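Local atomic coordinates of outer membrane protein YopM (Yersinia pestis, PDB entry 1JL5), a protein that probably acts as a secreted virulence effector that alters host cell physiology to promote bacterial survival, and forms a homotetramer shaped as a hollow cylinder. Residues S95-C100 with S115-N120; L133-V138 with I157-N162. All coordinates share one frame; numbering follows the deposited sequence.

Interaction 1: S95-C100 with S115-N120; sequences SLVASC and SLLVDN
Ser95-Cys100 and Ser115-Asn120 pair edge to edge as parallel strands, with the turns that follow them, in two consecutive leucine-rich repeats. The strand axes run 4° from parallel, 4.6 Å apart. Leu96 N donates to Ser115 O, Leu117 N to Leu96 O and Ala98 N to Leu117 O: the parallel pattern, in which one residue, Leu96, bonds to two on the neighbouring strand, Ser115 and Leu117. On the face turned to the interior of the solenoid, Leu96 and Leu116 lie side by side, Leu96 CD2 3.6 Å from Leu116 CD1. Both have CG anti to the backbone N (chi1 170° and 174°), sending both CG atoms to the same side, so the leucines pack in a row with Leu76 and Leu136. Ala98 CB meets Val118 CG1 at 3.8 Å; an apolar residue suits this buried place, as Val118 does in the next repeat. On the other face Val97 CG1 rests against Leu117 CB, while Ser95 OG bonds to Glu75 of the preceding strand. Past the strands, Ser99 OG donates to Asp119 OD1, though the modelled 2.4 Å is doubtfully short. Asn120 ND2 approaches the other oxygen, Asp119 OD2, on its anti side at 2.6 Å. Cys100 N reaches Asp119 O at 2.8 Å. Asn121 ND2 satisfies Val118 O of its own turn and Ala98 O of the preceding one: the asparagine row of leucine-rich repeats.

Interaction 2: L133-V138 with I157-N162; sequences LEYLGV and IIDVDN. With CA (calcium ion), chain D.
Tyr135 and Ile157 meet on one face of two parallel strands, the methyl Ile157 CG2 lying over the phenol ring in a CH-pi contact. CG2 of Ile157 is 3.9 Å from the centroid of the Tyr135 ring and 16° off its normal, displaced toward the rim and nearest to CE2. Tyr135 has CG anti to its backbone N (chi1 -171°), and its ring extends alongside Gly137. Glycine suits this place because the ring edge lies against its CA, on the side where other residues carry CB. On the opposite face, Leu136 CB faces Ile158 CG1; farther on, the beta-branched Val138 and Val160 lie side by side, pointing the same way, with Val138 CG2 a tight 3.3 Å from Val160 CG1. All four of these apolar residues are buried.

The backbones that set this spacing are joined by four bonds: Ile157 N to Glu134 O, Leu136 N to Ile157 O, Asp159 N to Leu136 O and Val138 N to Asp159 O. Asp159 OD1 accepts from Asp161 N at 3.1 Å, an Asx turn at the end of strand 157-159. Asn163 ND2 bonds to Val138 O and Val160 O, tying the two turns together. Beyond, Asn162, on which Glu380 of a second subunit packs, binds a calcium ion through OD1 at 2.4 Å. Aliphatic packing and backbone bonds thus join the repeats, while a single amide oxygen and three waters, one long at 2.9 Å from the calcium, are the ligands found, consistent with a weakly held, largely hydrated ion.

Overall arrangement
Both interactions belong to one run of parallel strands, and their centres lie about 9 Å apart on the same side of the chain's centre. Along the sequence they come in series: interaction 1 joins repeats 2 and 3, interaction 2 repeats 4 and 5. The neighbouring strands 115-117 and 135-137 connect them, probably through hydrogen bonds between Leu116 O and Gly137 N and between Gly137 O and Val118 N. Leu117 CD1 also packs on Tyr135 CD1. Four strands, 95-97, 115-117, 135-137 and 157-159, therefore follow one another in chain order, so that each repeat adds one strand beside the last, building the curved leucine-rich repeat solenoid of each subunit of the tetramer.

Interaction 1: S95-C100 with S115-N120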
loop_
_atom_site.group_PDB
_atom_site.type_symbol
_atom_site.label_atom_id
_atom_site.label_comp_id
_atom_site.label_asym_id
_atom_site.label_seq_id
_atom_site.Cartn_x
_atom_site.Cartn_y
_atom_site.Cartn_z
ATOM N N SER A 95 -22.107 -33.415 -14.361
ATOM C CA SER A 95 -21.282 -32.328 -13.881
ATOM C C SER A 95 -20.937 -32.471 -12.410
ATOM O O SER A 95 -21.814 -32.476 -11.545
ATOM C CB SER A 95 -21.990 -30.994 -14.105
ATOM O OG SER A 95 -21.225 -29.925 -13.576
ATOM N N LEU A 96 -19.647 -32.601 -12.132
ATOM C CA LEU A 96 -19.183 -32.696 -10.763
ATOM C C LEU A 96 -18.512 -31.386 -10.406
ATOM O O LEU A 96 -17.465 -31.046 -10.949
ATOM C CB LEU A 96 -18.174 -33.825 -10.587
ATOM C CG LEU A 96 -17.499 -33.793 -9.210
ATOM C CD1 LEU A 96 -18.555 -33.925 -8.114
ATOM C CD2 LEU A 96 -16.474 -34.907 -9.108
ATOM N N VAL A 97 -19.132 -30.642 -9.504
ATOM C CA VAL A 97 -18.570 -29.386 -9.054
ATOM C C VAL A 97 -18.212 -29.607 -7.594
ATOM O O VAL A 97 -19.080 -29.610 -6.724
ATOM C CB VAL A 97 -19.588 -28.238 -9.175
ATOM C CG1 VAL A 97 -18.942 -26.927 -8.759
ATOM C CG2 VAL A 97 -20.097 -28.150 -10.608
ATOM N N ALA A 98 -16.930 -29.828 -7.336
ATOM C CA ALA A 98 -16.452 -30.057 -5.981
ATOM C C ALA A 98 -15.287 -29.117 -5.742
ATOM O O ALA A 98 -14.255 -29.495 -5.189
ATOM C CB ALA A 98 -16.015 -31.504 -5.818
ATOM N N SER A 99 -15.465 -27.880 -6.175
ATOM C CA SER A 99 -14.438 -26.869 -6.022
ATOM C C SER A 99 -14.234 -26.548 -4.555
ATOM O O SER A 99 -15.128 -26.737 -3.733
ATOM C CB SER A 99 -14.849 -25.595 -6.754
ATOM O OG SER A 99 -15.262 -25.892 -8.074
ATOM N N CYS A 100 -13.041 -26.068 -4.240
ATOM C CA CYS A 100 -12.707 -25.666 -2.887
ATOM C C CYS A 100 -12.970 -26.702 -1.812
ATOM O O CYS A 100 -13.788 -26.501 -0.925
ATOM C CB CYS A 100 -13.444 -24.374 -2.554
ATOM S SG CYS A 100 -13.105 -23.063 -3.753
ATOM N N SER A 115 -18.700 -32.458 -17.204
ATOM C CA SER A 115 -18.036 -31.356 -16.542
ATOM C C SER A 115 -17.455 -31.734 -15.188
ATOM O O SER A 115 -18.161 -32.210 -14.300
ATOM C CB SER A 115 -19.018 -30.199 -16.380
ATOM O OG SER A 115 -18.386 -29.089 -15.780
ATOM N N LEU A 116 -16.154 -31.519 -15.045
ATOM C CA LEU A 116 -15.460 -31.802 -13.801
ATOM C C LEU A 116 -14.848 -30.507 -13.293
ATOM O O LEU A 116 -13.874 -30.017 -13.859
ATOM C CB LEU A 116 -14.354 -32.834 -14.020
ATOM C CG LEU A 116 -13.476 -33.077 -12.792
ATOM C CD1 LEU A 116 -14.337 -33.621 -11.650
ATOM C CD2 LEU A 116 -12.362 -34.045 -13.137
ATOM N N LEU A 117 -15.436 -29.949 -12.240
ATOM C CA LEU A 117 -14.948 -28.714 -11.636
ATOM C C LEU A 117 -14.513 -29.005 -10.218
ATOM O O LEU A 117 -15.317 -28.960 -9.292
ATOM C CB LEU A 117 -16.035 -27.641 -11.600
ATOM C CG LEU A 117 -16.187 -26.713 -12.803
ATOM C CD1 LEU A 117 -16.664 -27.496 -14.007
ATOM C CD2 LEU A 117 -17.171 -25.601 -12.452
ATOM N N VAL A 118 -13.236 -29.307 -10.055
ATOM C CA VAL A 118 -12.697 -29.610 -8.746
ATOM C C VAL A 118 -11.506 -28.712 -8.484
ATOM O O VAL A 118 -10.492 -29.131 -7.933
ATOM C CB VAL A 118 -12.278 -31.085 -8.660
ATOM C CG1 VAL A 118 -13.515 -31.966 -8.699
ATOM C CG2 VAL A 118 -11.353 -31.427 -9.813
ATOM N N ASP A 119 -11.636 -27.462 -8.904
ATOM C CA ASP A 119 -10.580 -26.491 -8.696
ATOM C C ASP A 119 -10.456 -26.306 -7.195
ATOM O O ASP A 119 -11.405 -26.562 -6.450
ATOM C CB ASP A 119 -10.957 -25.162 -9.330
ATOM C CG ASP A 119 -12.300 -24.670 -8.856
ATOM O OD1 ASP A 119 -13.312 -25.282 -9.256
ATOM O OD2 ASP A 119 -12.350 -23.694 -8.076
ATOM N N ASN A 120 -9.286 -25.865 -6.754
ATOM C CA ASN A 120 -9.061 -25.629 -5.342
ATOM C C ASN A 120 -9.274 -26.874 -4.502
ATOM O O ASN A 120 -10.172 -26.952 -3.667
ATOM C CB ASN A 120 -9.964 -24.498 -4.869
ATOM C CG ASN A 120 -9.628 -23.190 -5.542
ATOM O OD1 ASN A 120 -8.622 -22.565 -5.222
ATOM N ND2 ASN A 120 -10.453 -22.784 -6.498
#

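Interaction 2: L133-V138 with I157-N162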
loop_
_atom_site.group_PDB
_atom_site.type_symbol
_atom_site.label_atom_id
_atom_site.label_comp_id
_atom_site.label_asym_id
_atom_site.label_seq_id
_atom_site.Cartn_x
_atom_site.Cartn_y
_atom_site.Cartn_z
ATOM N N LEU A 133 -16.000 -35.892 -21.056
ATOM C CA LEU A 133 -15.583 -34.664 -20.408
ATOM C C LEU A 133 -15.473 -33.492 -21.375
ATOM O O LEU A 133 -14.723 -33.525 -22.350
ATOM C CB LEU A 133 -14.255 -34.859 -19.675
ATOM C CG LEU A 133 -14.079 -33.822 -18.559
ATOM C CD1 LEU A 133 -15.187 -34.019 -17.533
ATOM C CD2 LEU A 133 -12.712 -33.954 -17.911
ATOM N N GLU A 134 -16.247 -32.456 -21.091
ATOM C CA GLU A 134 -16.265 -31.247 -21.894
ATOM C C GLU A 134 -15.522 -30.148 -21.152
ATOM O O GLU A 134 -14.850 -29.310 -21.755
ATOM C CB GLU A 134 -17.705 -30.806 -22.137
ATOM C CG GLU A 134 -18.455 -31.664 -23.133
ATOM C CD GLU A 134 -19.931 -31.345 -23.159
ATOM O OE1 GLU A 134 -20.311 -30.248 -22.697
ATOM O OE2 GLU A 134 -20.712 -32.189 -23.645
ATOM N N TYR A 135 -15.653 -30.162 -19.834
ATOM C CA TYR A 135 -15.013 -29.163 -19.001
ATOM C C TYR A 135 -14.159 -29.829 -17.937
ATOM O O TYR A 135 -14.651 -30.611 -17.121
ATOM C CB TYR A 135 -16.081 -28.284 -18.348
ATOM C CG TYR A 135 -15.548 -27.070 -17.619
ATOM C CD1 TYR A 135 -14.655 -27.201 -16.557
ATOM C CD2 TYR A 135 -15.958 -25.787 -17.979
ATOM C CE1 TYR A 135 -14.183 -26.084 -15.869
ATOM C CE2 TYR A 135 -15.493 -24.665 -17.298
ATOM C CZ TYR A 135 -14.606 -24.822 -16.246
ATOM O OH TYR A 135 -14.141 -23.717 -15.571
ATOM N N LEU A 136 -12.868 -29.527 -17.963
ATOM C CA LEU A 136 -11.942 -30.066 -16.987
ATOM C C LEU A 136 -11.441 -28.907 -16.139
ATOM O O LEU A 136 -10.468 -28.240 -16.489
ATOM C CB LEU A 136 -10.763 -30.749 -17.674
ATOM C CG LEU A 136 -9.696 -31.297 -16.724
ATOM C CD1 LEU A 136 -10.312 -32.328 -15.798
ATOM C CD2 LEU A 136 -8.563 -31.905 -17.525
ATOM N N GLY A 137 -12.131 -28.661 -15.031
ATOM C CA GLY A 137 -11.749 -27.588 -14.135
ATOM C C GLY A 137 -11.019 -28.158 -12.942
ATOM O O GLY A 137 -11.643 -28.630 -11.991
ATOM N N VAL A 138 -9.693 -28.120 -12.993
ATOM C CA VAL A 138 -8.870 -28.646 -11.914
ATOM C C VAL A 138 -7.822 -27.628 -11.498
ATOM O O VAL A 138 -6.730 -27.981 -11.057
ATOM C CB VAL A 138 -8.157 -29.927 -12.352
ATOM C CG1 VAL A 138 -9.174 -31.022 -12.628
ATOM C CG2 VAL A 138 -7.338 -29.648 -13.598
ATOM N N ILE A 157 -13.006 -27.199 -22.496
ATOM C CA ILE A 157 -12.332 -26.330 -21.550
ATOM C C ILE A 157 -11.448 -27.111 -20.591
ATOM O O ILE A 157 -11.904 -28.021 -19.906
ATOM C CB ILE A 157 -13.337 -25.507 -20.705
ATOM C CG1 ILE A 157 -14.120 -24.539 -21.592
ATOM C CG2 ILE A 157 -12.596 -24.721 -19.634
ATOM C CD1 ILE A 157 -15.225 -25.182 -22.356
ATOM N N ILE A 158 -10.170 -26.759 -20.567
ATOM C CA ILE A 158 -9.226 -27.383 -19.663
ATOM C C ILE A 158 -8.688 -26.256 -18.808
ATOM O O ILE A 158 -8.041 -25.334 -19.307
ATOM C CB ILE A 158 -8.021 -28.036 -20.381
ATOM C CG1 ILE A 158 -8.417 -29.372 -21.011
ATOM C CG2 ILE A 158 -6.897 -28.282 -19.377
ATOM C CD1 ILE A 158 -9.504 -29.261 -22.023
ATOM N N ASP A 159 -8.983 -26.314 -17.520
ATOM C CA ASP A 159 -8.482 -25.317 -16.605
ATOM C C ASP A 159 -7.642 -26.067 -15.595
ATOM O O ASP A 159 -8.168 -26.658 -14.657
ATOM C CB ASP A 159 -9.619 -24.602 -15.889
ATOM C CG ASP A 159 -9.116 -23.521 -14.961
ATOM O OD1 ASP A 159 -7.880 -23.396 -14.807
ATOM O OD2 ASP A 159 -9.950 -22.796 -14.388
ATOM N N VAL A 160 -6.336 -26.070 -15.818
ATOM C CA VAL A 160 -5.413 -26.731 -14.916
ATOM C C VAL A 160 -4.519 -25.653 -14.330
ATOM O O VAL A 160 -3.404 -25.914 -13.888
ATOM C CB VAL A 160 -4.559 -27.759 -15.651
ATOM C CG1 VAL A 160 -5.454 -28.852 -16.214
ATOM C CG2 VAL A 160 -3.773 -27.082 -16.758
ATOM N N ASP A 161 -5.027 -24.428 -14.348
ATOM C CA ASP A 161 -4.296 -23.302 -13.811
ATOM C C ASP A 161 -3.925 -23.574 -12.364
ATOM O O ASP A 161 -4.645 -24.256 -11.642
ATOM C CB ASP A 161 -5.143 -22.031 -13.900
ATOM C CG ASP A 161 -4.535 -20.871 -13.134
ATOM O OD1 ASP A 161 -4.590 -20.888 -11.885
ATOM O OD2 ASP A 161 -3.993 -19.946 -13.777
ATOM N N ASN A 162 -2.779 -23.053 -11.959
ATOM C CA ASN A 162 -2.306 -23.201 -10.599
ATOM C C ASN A 162 -2.213 -24.651 -10.143
ATOM O O ASN A 162 -2.977 -25.119 -9.299
ATOM C CB ASN A 162 -3.210 -22.418 -9.653
ATOM C CG ASN A 162 -2.483 -21.967 -8.412
ATOM O OD1 ASN A 162 -1.713 -22.724 -7.821
ATOM N ND2 ASN A 162 -2.725 -20.726 -8.000
HETATM CA CA CA D . 0.591 -22.363 -7.093
HETATM O O HOH W 1 0.311 -20.421 -5.025
HETATM O O HOH W 2 -0.320 -23.983 -5.425
HETATM O O HOH W 3 1.027 -23.519 -9.115
#